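Reticulocyte binding protein (Streptococcus agalactiae COH1, PDB 3FAW) probably hydrolyses alpha-1,6-glucosidic linkages in pullulan and related alpha-glucans, as a cell-wall-anchored pullulanase of group B Streptococcus. Local coordinates at residues I161-D166 against Y202-I207; V171-P176 against T191-K196; D212-L217 against D235-K240. All coordinates share one frame; numbering follows the deposited sequence.

Overall arrangement
All three contacts are grouped on one antiparallel sheet; contacts 1 and 2 and segment 212-217 fall in the carbohydrate-binding module 48 range. Contact 1 pairs strand 157-164 with strand 202-209, and its end reaches a calcium ion. Contacts 2 and 3 pack loops against strands 170-179 and 212-216. Probable hydrogen bonds couple contact 1 to contact 2 (Ile162 N to Ala173 O, 2.8 Å) and to contact 3 (Tyr205 O to Ile216 N, 2.7 Å). The centre of contact 1 is about 10 Å from each of the other two centres, which lie about 19 Å apart. The side chains of Lys240 and Val172 stand about 10 and 12 Å from bound calcium, which also takes Lys363 from the alpha-amylase catalytic range.

Contact 1: I161-D166 against Y202-I207; sequences IIYDKD and YYLYEI. With CA (calcium ion), chain B.
Tyr163 and Leu204 pack on one face of an antiparallel strand pair. Its tight part is the backbone between 161-163 and 202-204, where Ile161 and Leu204 form one hydrogen-bonded pair and Tyr163 and Tyr202 the other. The shortest link, Tyr163 N to Tyr202 O, is 2.7 Å long and nearly straight (168° at H). Between these pairs, Ile162 and Tyr203 are non-hydrogen-bonded neighbours with CA atoms 4.5 Å apart. A chi1 of -56° sets Tyr163 CG anti to the carbonyl carbon; Leu204 N lies at the edge of the ring, in its plane, while Tyr163 CE2 is 4.0 Å from Leu204 CG and Tyr163 OH 3.5 Å from Leu204 CD1. Lys240 adds a cation-pi contact to this ring.

Past Asp164 the chain turns away in an Asx turn, and the contact becomes hydrated. Here Tyr202 OH and Lys165 O bind the calcium ion at 2.6 and 2.4 Å, beside four waters and Lys363 O. Tyr202 CE1 also lies 3.4 Å from Lys165 O. The ligands are carbonyl, hydroxyl and water oxygens, with no carboxylate among them; the ion joins the Lys165 and Tyr202 ends to Lys363 O and probably polarises the Tyr202 hydroxyl.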
loop_
_atom_site.group_PDB
_atom_site.type_symbol
_atom_site.label_atom_id
_atom_site.label_comp_id
_atom_site.label_asym_id
_atom_site.label_seq_id
_atom_site.Cartn_x
_atom_site.Cartn_y
_atom_site.Cartn_z
ATOM N N ILE A 161 -17.537 -26.602 -8.130
ATOM C CA ILE A 161 -17.851 -26.657 -9.550
ATOM C C ILE A 161 -16.551 -26.469 -10.314
ATOM O O ILE A 161 -15.833 -25.496 -10.079
ATOM C CB ILE A 161 -18.833 -25.542 -9.970
ATOM C CG1 ILE A 161 -20.078 -25.547 -9.081
ATOM C CG2 ILE A 161 -19.224 -25.709 -11.437
ATOM C CD1 ILE A 161 -21.042 -24.426 -9.397
ATOM N N ILE A 162 -16.256 -27.393 -11.226
ATOM C CA ILE A 162 -14.982 -27.397 -11.943
ATOM C C ILE A 162 -15.189 -27.026 -13.412
ATOM O O ILE A 162 -16.103 -27.538 -14.065
ATOM C CB ILE A 162 -14.270 -28.764 -11.810
ATOM C CG1 ILE A 162 -14.066 -29.102 -10.328
ATOM C CG2 ILE A 162 -12.932 -28.745 -12.530
ATOM C CD1 ILE A 162 -13.279 -30.372 -10.069
ATOM N N TYR A 163 -14.337 -26.129 -13.914
ATOM C CA TYR A 163 -14.469 -25.576 -15.262
ATOM C C TYR A 163 -13.254 -25.912 -16.124
ATOM O O TYR A 163 -12.122 -25.901 -15.642
ATOM C CB TYR A 163 -14.643 -24.057 -15.208
ATOM C CG TYR A 163 -15.808 -23.595 -14.351
ATOM C CD1 TYR A 163 -17.062 -23.354 -14.912
ATOM C CD2 TYR A 163 -15.654 -23.405 -12.983
ATOM C CE1 TYR A 163 -18.126 -22.933 -14.130
ATOM C CE2 TYR A 163 -16.714 -22.983 -12.191
ATOM C CZ TYR A 163 -17.947 -22.748 -12.769
ATOM O OH TYR A 163 -19.000 -22.336 -11.987
ATOM N N ASP A 164 -13.510 -26.189 -17.404
ATOM C CA ASP A 164 -12.472 -26.551 -18.371
ATOM C C ASP A 164 -11.340 -25.517 -18.425
ATOM O O ASP A 164 -11.577 -24.326 -18.609
ATOM C CB ASP A 164 -13.095 -26.719 -19.769
ATOM C CG ASP A 164 -12.097 -27.202 -20.817
ATOM O OD1 ASP A 164 -10.892 -27.357 -20.507
ATOM O OD2 ASP A 164 -12.525 -27.430 -21.966
ATOM N N LYS A 165 -10.111 -26.000 -18.274
ATOM C CA LYS A 165 -8.911 -25.169 -18.370
ATOM C C LYS A 165 -8.819 -24.382 -19.686
ATOM O O LYS A 165 -8.375 -23.234 -19.691
ATOM C CB LYS A 165 -7.655 -26.038 -18.198
ATOM C CG LYS A 165 -7.476 -27.134 -19.242
ATOM C CD LYS A 165 -6.245 -27.988 -18.956
ATOM C CE LYS A 165 -6.063 -29.063 -20.023
ATOM N NZ LYS A 165 -4.875 -29.934 -19.768
ATOM N N ASP A 166 -9.238 -25.007 -20.788
ATOM C CA ASP A 166 -9.179 -24.392 -22.121
ATOM C C ASP A 166 -10.479 -23.697 -22.537
ATOM O O ASP A 166 -10.584 -23.208 -23.660
ATOM C CB ASP A 166 -8.795 -25.447 -23.169
ATOM C CG ASP A 166 -7.349 -25.903 -23.042
ATOM O OD1 ASP A 166 -6.518 -25.141 -22.503
ATOM O OD2 ASP A 166 -7.040 -27.024 -23.494
ATOM N N TYR A 202 -10.205 -24.738 -13.533
ATOM C CA TYR A 202 -10.720 -23.671 -12.679
ATOM C C TYR A 202 -11.873 -24.167 -11.805
ATOM O O TYR A 202 -12.525 -25.152 -12.139
ATOM C CB TYR A 202 -11.177 -22.488 -13.529
ATOM C CG TYR A 202 -10.143 -22.001 -14.517
ATOM C CD1 TYR A 202 -10.319 -22.179 -15.891
ATOM C CD2 TYR A 202 -8.985 -21.370 -14.083
ATOM C CE1 TYR A 202 -9.368 -21.722 -16.802
ATOM C CE2 TYR A 202 -8.025 -20.922 -14.987
ATOM C CZ TYR A 202 -8.222 -21.097 -16.340
ATOM O OH TYR A 202 -7.277 -20.638 -17.229
ATOM N N TYR A 203 -12.108 -23.489 -10.681
ATOM C CA TYR A 203 -13.147 -23.906 -9.744
ATOM C C TYR A 203 -13.813 -22.753 -8.986
ATOM O O TYR A 203 -13.192 -21.724 -8.701
ATOM C CB TYR A 203 -12.600 -24.949 -8.750
ATOM C CG TYR A 203 -11.549 -24.434 -7.788
ATOM C CD1 TYR A 203 -11.877 -24.104 -6.472
ATOM C CD2 TYR A 203 -10.224 -24.279 -8.191
ATOM C CE1 TYR A 203 -10.916 -23.632 -5.586
ATOM C CE2 TYR A 203 -9.257 -23.807 -7.312
ATOM C CZ TYR A 203 -9.608 -23.487 -6.012
ATOM O OH TYR A 203 -8.646 -23.019 -5.147
ATOM N N LEU A 204 -15.097 -22.945 -8.687
ATOM C CA LEU A 204 -15.832 -22.108 -7.746
ATOM C C LEU A 204 -16.444 -23.022 -6.687
ATOM O O LEU A 204 -16.530 -24.235 -6.887
ATOM C CB LEU A 204 -16.933 -21.315 -8.455
ATOM C CG LEU A 204 -16.503 -20.178 -9.389
ATOM C CD1 LEU A 204 -17.706 -19.622 -10.142
ATOM C CD2 LEU A 204 -15.790 -19.064 -8.631
ATOM N N TYR A 205 -16.853 -22.440 -5.561
ATOM C CA TYR A 205 -17.597 -23.172 -4.532
ATOM C C TYR A 205 -19.024 -22.649 -4.456
ATOM O O TYR A 205 -19.235 -21.443 -4.355
ATOM C CB TYR A 205 -16.937 -23.013 -3.160
ATOM C CG TYR A 205 -15.655 -23.789 -2.988
ATOM C CD1 TYR A 205 -15.655 -25.182 -3.014
ATOM C CD2 TYR A 205 -14.441 -23.133 -2.781
ATOM C CE1 TYR A 205 -14.477 -25.901 -2.850
ATOM C CE2 TYR A 205 -13.260 -23.846 -2.611
ATOM C CZ TYR A 205 -13.288 -25.229 -2.645
ATOM O OH TYR A 205 -12.123 -25.942 -2.489
ATOM N N GLU A 206 -19.996 -23.556 -4.501
ATOM C CA GLU A 206 -21.395 -23.198 -4.282
ATOM C C GLU A 206 -21.802 -23.533 -2.850
ATOM O O GLU A 206 -21.815 -24.702 -2.455
ATOM C CB GLU A 206 -22.320 -23.905 -5.277
ATOM C CG GLU A 206 -23.744 -23.352 -5.264
ATOM C CD GLU A 206 -24.621 -23.961 -6.343
ATOM O OE1 GLU A 206 -24.785 -25.198 -6.347
ATOM O OE2 GLU A 206 -25.148 -23.200 -7.181
ATOM N N ILE A 207 -22.130 -22.497 -2.083
ATOM C CA ILE A 207 -22.477 -22.643 -0.672
ATOM C C ILE A 207 -23.981 -22.511 -0.504
ATOM O O ILE A 207 -24.585 -21.581 -1.029
ATOM C CB ILE A 207 -21.765 -21.582 0.200
ATOM C CG1 ILE A 207 -20.245 -21.700 0.039
ATOM C CG2 ILE A 207 -22.147 -21.744 1.674
ATOM C CD1 ILE A 207 -19.457 -20.737 0.904
HETATM CA CA CA B . -6.645 -21.624 -19.538
HETATM O O HOH W 1 -6.680 -21.503 -21.980
HETATM O O HOH W 2 -8.632 -20.374 -19.998
HETATM O O HOH W 3 -4.732 -23.023 -20.233
HETATM O O HOH W 4 -5.866 -23.153 -17.696
#

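Contact 2: V171-P176 against T191-K196; sequences VVATTP and TKLGIK
Leu193 reaches from a short 3-10 turn to the side chains of Ala173 and Thr175 on strand 170-179. Its stem and tip meet different partners. Leu193 CB stands 4.1 Å from Ala173 CB, while the methyl CD2 of Leu193 comes within 4.1 Å of Thr175 CB, and the Thr175 and Leu193 side chains cross at about a right angle. A first torsion of -56°, CG anti to the carbonyl carbon, sets the branch that carries both methyls.

A second crossing at about a right angle lies further along: Val172 CG2 touches Ile195 CD1 at 4.0 Å, a single methyl-to-methyl approach. Val172 and Ala173 together sit opposite the single residue Ile162 of strand 157-164, a classic beta bulge in which both make backbone hydrogen bonds to Ile162. The CB atoms of both point toward 191-196, so consecutive residues serve the same contact. Leu193 also packs on Ile162, and Tyr201 backs both Val172 and Ile195.

No direct hydrogen bond joins the two segments. Instead water 5 donates to Val172 O at 2.7 Å and to Leu193 O at 2.9 Å, bridging two carbonyls. The join is therefore apolar contact at van der Waals range plus one water bridge, a modest surface seam between strand and loop.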
loop_
_atom_site.group_PDB
_atom_site.type_symbol
_atom_site.label_atom_id
_atom_site.label_comp_id
_atom_site.label_asym_id
_atom_site.label_seq_id
_atom_site.Cartn_x
_atom_site.Cartn_y
_atom_site.Cartn_z
ATOM N N VAL A 171 -18.636 -26.008 -17.663
ATOM C CA VAL A 171 -18.678 -26.864 -16.474
ATOM C C VAL A 171 -18.403 -28.317 -16.877
ATOM O O VAL A 171 -19.062 -28.850 -17.774
ATOM C CB VAL A 171 -20.052 -26.781 -15.757
ATOM C CG1 VAL A 171 -20.100 -27.740 -14.564
ATOM C CG2 VAL A 171 -20.337 -25.349 -15.308
ATOM N N VAL A 172 -17.424 -28.947 -16.224
ATOM C CA VAL A 172 -17.041 -30.332 -16.543
ATOM C C VAL A 172 -17.285 -31.332 -15.398
ATOM O O VAL A 172 -17.359 -32.538 -15.639
ATOM C CB VAL A 172 -15.558 -30.429 -17.011
ATOM C CG1 VAL A 172 -15.365 -29.696 -18.339
ATOM C CG2 VAL A 172 -14.609 -29.888 -15.951
ATOM N N ALA A 173 -17.421 -30.839 -14.166
ATOM C CA ALA A 173 -17.653 -31.706 -13.006
ATOM C C ALA A 173 -18.080 -30.922 -11.771
ATOM O O ALA A 173 -17.756 -29.739 -11.635
ATOM C CB ALA A 173 -16.398 -32.502 -12.692
ATOM N N THR A 174 -18.814 -31.590 -10.878
ATOM C CA THR A 174 -19.115 -31.054 -9.549
ATOM C C THR A 174 -18.999 -32.162 -8.500
ATOM O O THR A 174 -19.248 -33.333 -8.799
ATOM C CB THR A 174 -20.535 -30.440 -9.454
ATOM O OG1 THR A 174 -21.497 -31.478 -9.234
ATOM C CG2 THR A 174 -20.893 -29.656 -10.712
ATOM N N THR A 175 -18.635 -31.786 -7.275
ATOM C CA THR A 175 -18.441 -32.752 -6.194
ATOM C C THR A 175 -18.722 -32.114 -4.824
ATOM O O THR A 175 -18.352 -30.964 -4.598
ATOM C CB THR A 175 -17.007 -33.341 -6.236
ATOM O OG1 THR A 175 -16.904 -34.454 -5.340
ATOM C CG2 THR A 175 -15.961 -32.283 -5.875
ATOM N N PRO A 176 -19.384 -32.855 -3.911
ATOM C CA PRO A 176 -19.688 -32.305 -2.591
ATOM C C PRO A 176 -18.513 -32.430 -1.627
ATOM O O PRO A 176 -17.807 -33.440 -1.643
ATOM C CB PRO A 176 -20.849 -33.179 -2.118
ATOM C CG PRO A 176 -20.586 -34.500 -2.743
ATOM C CD PRO A 176 -19.881 -34.237 -4.048
ATOM N N THR A 191 -9.542 -39.537 -9.896
ATOM C CA THR A 191 -10.041 -40.117 -11.150
ATOM C C THR A 191 -11.567 -40.139 -11.275
ATOM O O THR A 191 -12.095 -40.193 -12.387
ATOM C CB THR A 191 -9.519 -41.555 -11.358
ATOM O OG1 THR A 191 -9.892 -42.373 -10.241
ATOM C CG2 THR A 191 -8.001 -41.558 -11.524
ATOM N N LYS A 192 -12.265 -40.089 -10.142
ATOM C CA LYS A 192 -13.731 -40.191 -10.111
ATOM C C LYS A 192 -14.464 -39.087 -10.882
ATOM O O LYS A 192 -15.612 -39.278 -11.286
ATOM C CB LYS A 192 -14.228 -40.221 -8.662
ATOM C CG LYS A 192 -13.752 -41.441 -7.872
ATOM C CD LYS A 192 -14.526 -41.617 -6.570
ATOM C CE LYS A 192 -14.166 -40.561 -5.538
ATOM N NZ LYS A 192 -15.114 -40.578 -4.388
ATOM N N LEU A 193 -13.813 -37.942 -11.082
ATOM C CA LEU A 193 -14.403 -36.835 -11.845
ATOM C C LEU A 193 -13.992 -36.831 -13.323
ATOM O O LEU A 193 -14.278 -35.875 -14.051
ATOM C CB LEU A 193 -14.052 -35.496 -11.192
ATOM C CG LEU A 193 -14.445 -35.364 -9.719
ATOM C CD1 LEU A 193 -13.995 -34.012 -9.155
ATOM C CD2 LEU A 193 -15.946 -35.558 -9.544
ATOM N N GLY A 194 -13.334 -37.900 -13.764
ATOM C CA GLY A 194 -13.029 -38.102 -15.178
ATOM C C GLY A 194 -11.910 -37.236 -15.731
ATOM O O GLY A 194 -11.782 -37.098 -16.950
ATOM N N ILE A 195 -11.099 -36.661 -14.841
ATOM C CA ILE A 195 -10.027 -35.741 -15.229
ATOM C C ILE A 195 -8.676 -36.305 -14.778
ATOM O O ILE A 195 -8.493 -36.617 -13.601
ATOM C CB ILE A 195 -10.248 -34.339 -14.624
ATOM C CG1 ILE A 195 -11.548 -33.730 -15.167
ATOM C CG2 ILE A 195 -9.070 -33.422 -14.942
ATOM C CD1 ILE A 195 -12.044 -32.531 -14.385
ATOM N N LYS A 196 -7.740 -36.433 -15.722
ATOM C CA LYS A 196 -6.451 -37.082 -15.457
ATOM C C LYS A 196 -5.412 -36.142 -14.839
ATOM O O LYS A 196 -4.609 -36.567 -14.011
ATOM C CB LYS A 196 -5.890 -37.737 -16.732
ATOM C CG LYS A 196 -5.465 -36.778 -17.839
ATOM C CD LYS A 196 -4.910 -37.538 -19.036
ATOM C CE LYS A 196 -4.621 -36.599 -20.202
ATOM N NZ LYS A 196 -3.991 -37.312 -21.350
HETATM O O HOH W 5 -15.573 -34.500 -16.190
#

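Contact 3: D212-L217 against D235-K240; sequences DKVKIL and DIKTAK
The carboxylate of Asp235 is the flat group through which Lys215 is held, and it is engaged at its oxygen edge. Lys215 NZ donates to the syn lone pair of Asp235 OD2 at 2.9 Å in a salt bridge, and it makes a weak second bond to Asp235 OD1 at 3.4 Å. The CB bond of Asp235 does not point at strand 212-216, but CG anti to the backbone N (chi1 -177°) carries the carboxylate toward Lys215, whose chain, extended beyond CG, crosses the aspartate obliquely. Partway along it, Lys215 CD touches Ile236 CG1 at 4.0 Å. A second flat group, the carbonyl of Ala239, accepts from Thr238 OG1 at 2.9 Å, the donor tilted 28° from the carbonyl plane, and Leu217 CD1 packs near the same oxygen.

Between the backbones, waters replace direct bonds. Water 7 accepts from Lys215 N and donates to Asp235 O at 2.7 Å. Water 6 donates to Lys215 O and to Thr238 OG1, the latter at 2.7 Å, and accepts from Lys237 N. Thr238 OG1 is thus held by both the water and Ala239 O, while Leu217 CB lies 3.7 Å from Thr238 OG1.

At the strand's other side Val214 CG2 meets Lys237 NZ at 3.4 Å, an ammonium that forms a salt bridge with Asp403. Lys237 also makes a cation-pi contact with Tyr399 of helix 399-402, on which Thr238 rests too. Strand 212-216 itself pairs with strand 202-209 through Val214 with Ile207 and Ile216 with Tyr205, so the irregular 235-240 chain lies between this sheet edge and helix 399-402 before entering strand 241-242.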
loop_
_atom_site.group_PDB
_atom_site.type_symbol
_atom_site.label_atom_id
_atom_site.label_comp_id
_atom_site.label_asym_id
_atom_site.label_seq_id
_atom_site.Cartn_x
_atom_site.Cartn_y
_atom_site.Cartn_z
ATOM N N ASP A 212 -31.044 -20.241 0.112
ATOM C CA ASP A 212 -30.127 -19.491 -0.750
ATOM C C ASP A 212 -28.884 -20.291 -1.152
ATOM O O ASP A 212 -28.315 -21.025 -0.344
ATOM C CB ASP A 212 -29.703 -18.192 -0.056
ATOM C CG ASP A 212 -30.878 -17.260 0.216
ATOM O OD1 ASP A 212 -32.042 -17.701 0.094
ATOM O OD2 ASP A 212 -30.638 -16.081 0.548
ATOM N N LYS A 213 -28.483 -20.135 -2.413
ATOM C CA LYS A 213 -27.229 -20.683 -2.929
ATOM C C LYS A 213 -26.412 -19.553 -3.542
ATOM O O LYS A 213 -26.967 -18.674 -4.201
ATOM C CB LYS A 213 -27.491 -21.736 -4.008
ATOM C CG LYS A 213 -28.011 -23.068 -3.507
ATOM C CD LYS A 213 -28.229 -24.020 -4.678
ATOM C CE LYS A 213 -28.780 -25.367 -4.232
ATOM N NZ LYS A 213 -30.132 -25.250 -3.620
ATOM N N VAL A 214 -25.097 -19.577 -3.339
ATOM C CA VAL A 214 -24.221 -18.575 -3.949
ATOM C C VAL A 214 -22.859 -19.169 -4.329
ATOM O O VAL A 214 -22.347 -20.052 -3.647
ATOM C CB VAL A 214 -24.053 -17.342 -3.023
ATOM C CG1 VAL A 214 -23.197 -17.677 -1.797
ATOM C CG2 VAL A 214 -23.477 -16.168 -3.803
ATOM N N LYS A 215 -22.291 -18.680 -5.431
ATOM C CA LYS A 215 -21.006 -19.173 -5.937
ATOM C C LYS A 215 -19.880 -18.225 -5.538
ATOM O O LYS A 215 -19.911 -17.035 -5.881
ATOM C CB LYS A 215 -21.066 -19.360 -7.457
ATOM C CG LYS A 215 -22.060 -20.446 -7.883
ATOM C CD LYS A 215 -22.267 -20.523 -9.392
ATOM C CE LYS A 215 -23.359 -21.542 -9.727
ATOM N NZ LYS A 215 -23.606 -21.691 -11.188
ATOM N N ILE A 216 -18.890 -18.755 -4.818
ATOM C CA ILE A 216 -17.835 -17.927 -4.209
ATOM C C ILE A 216 -16.424 -18.238 -4.724
ATOM O O ILE A 216 -16.176 -19.286 -5.325
ATOM C CB ILE A 216 -17.872 -17.993 -2.639
ATOM C CG1 ILE A 216 -17.445 -19.364 -2.102
ATOM C CG2 ILE A 216 -19.272 -17.645 -2.123
ATOM C CD1 ILE A 216 -15.955 -19.544 -1.935
ATOM N N LEU A 217 -15.509 -17.302 -4.476
ATOM C CA LEU A 217 -14.110 -17.421 -4.891
ATOM C C LEU A 217 -13.271 -17.847 -3.699
ATOM O O LEU A 217 -13.278 -17.180 -2.667
ATOM C CB LEU A 217 -13.596 -16.083 -5.442
ATOM C CG LEU A 217 -12.083 -15.939 -5.662
ATOM C CD1 LEU A 217 -11.554 -17.063 -6.546
ATOM C CD2 LEU A 217 -11.734 -14.572 -6.265
ATOM N N ASP A 235 -25.327 -14.722 -11.199
ATOM C CA ASP A 235 -24.938 -16.072 -10.814
ATOM C C ASP A 235 -23.444 -16.174 -10.500
ATOM O O ASP A 235 -23.055 -16.645 -9.431
ATOM C CB ASP A 235 -25.299 -17.048 -11.929
ATOM C CG ASP A 235 -24.987 -18.482 -11.571
ATOM O OD1 ASP A 235 -25.415 -18.923 -10.484
ATOM O OD2 ASP A 235 -24.317 -19.164 -12.377
ATOM N N ILE A 236 -22.614 -15.751 -11.448
ATOM C CA ILE A 236 -21.163 -15.748 -11.266
ATOM C C ILE A 236 -20.671 -14.300 -11.293
ATOM O O ILE A 236 -20.753 -13.630 -12.319
ATOM C CB ILE A 236 -20.463 -16.591 -12.351
ATOM C CG1 ILE A 236 -20.774 -18.078 -12.141
ATOM C CG2 ILE A 236 -18.962 -16.360 -12.325
ATOM C CD1 ILE A 236 -20.468 -18.956 -13.345
ATOM N N LYS A 237 -20.169 -13.829 -10.151
ATOM C CA LYS A 237 -19.791 -12.419 -9.980
ATOM C C LYS A 237 -18.374 -12.246 -9.432
ATOM O O LYS A 237 -18.035 -11.210 -8.849
ATOM C CB LYS A 237 -20.818 -11.697 -9.094
ATOM C CG LYS A 237 -21.344 -12.487 -7.899
ATOM C CD LYS A 237 -22.327 -11.631 -7.091
ATOM C CE LYS A 237 -23.243 -12.463 -6.214
ATOM N NZ LYS A 237 -22.541 -13.117 -5.079
ATOM N N THR A 238 -17.551 -13.269 -9.636
ATOM C CA THR A 238 -16.148 -13.239 -9.256
ATOM C C THR A 238 -15.331 -13.940 -10.329
ATOM O O THR A 238 -15.873 -14.641 -11.188
ATOM C CB THR A 238 -15.890 -13.967 -7.909
ATOM O OG1 THR A 238 -16.119 -15.376 -8.063
ATOM C CG2 THR A 238 -16.784 -13.420 -6.811
ATOM N N ALA A 239 -14.020 -13.753 -10.267
ATOM C CA ALA A 239 -13.100 -14.564 -11.052
ATOM C C ALA A 239 -13.178 -15.999 -10.532
ATOM O O ALA A 239 -13.711 -16.249 -9.445
ATOM C CB ALA A 239 -11.677 -14.023 -10.942
ATOM N N LYS A 240 -12.664 -16.938 -11.318
ATOM C CA LYS A 240 -12.639 -18.336 -10.922
ATOM C C LYS A 240 -11.233 -18.704 -10.457
ATOM O O LYS A 240 -10.242 -18.278 -11.057
ATOM C CB LYS A 240 -13.071 -19.229 -12.090
ATOM C CG LYS A 240 -14.464 -18.935 -12.625
ATOM C CD LYS A 240 -14.829 -19.877 -13.769
ATOM C CE LYS A 240 -16.154 -19.499 -14.419
ATOM N NZ LYS A 240 -16.033 -18.278 -15.284
HETATM O O HOH W 6 -18.762 -16.014 -8.370
HETATM O O HOH W 7 -24.330 -17.954 -7.446
#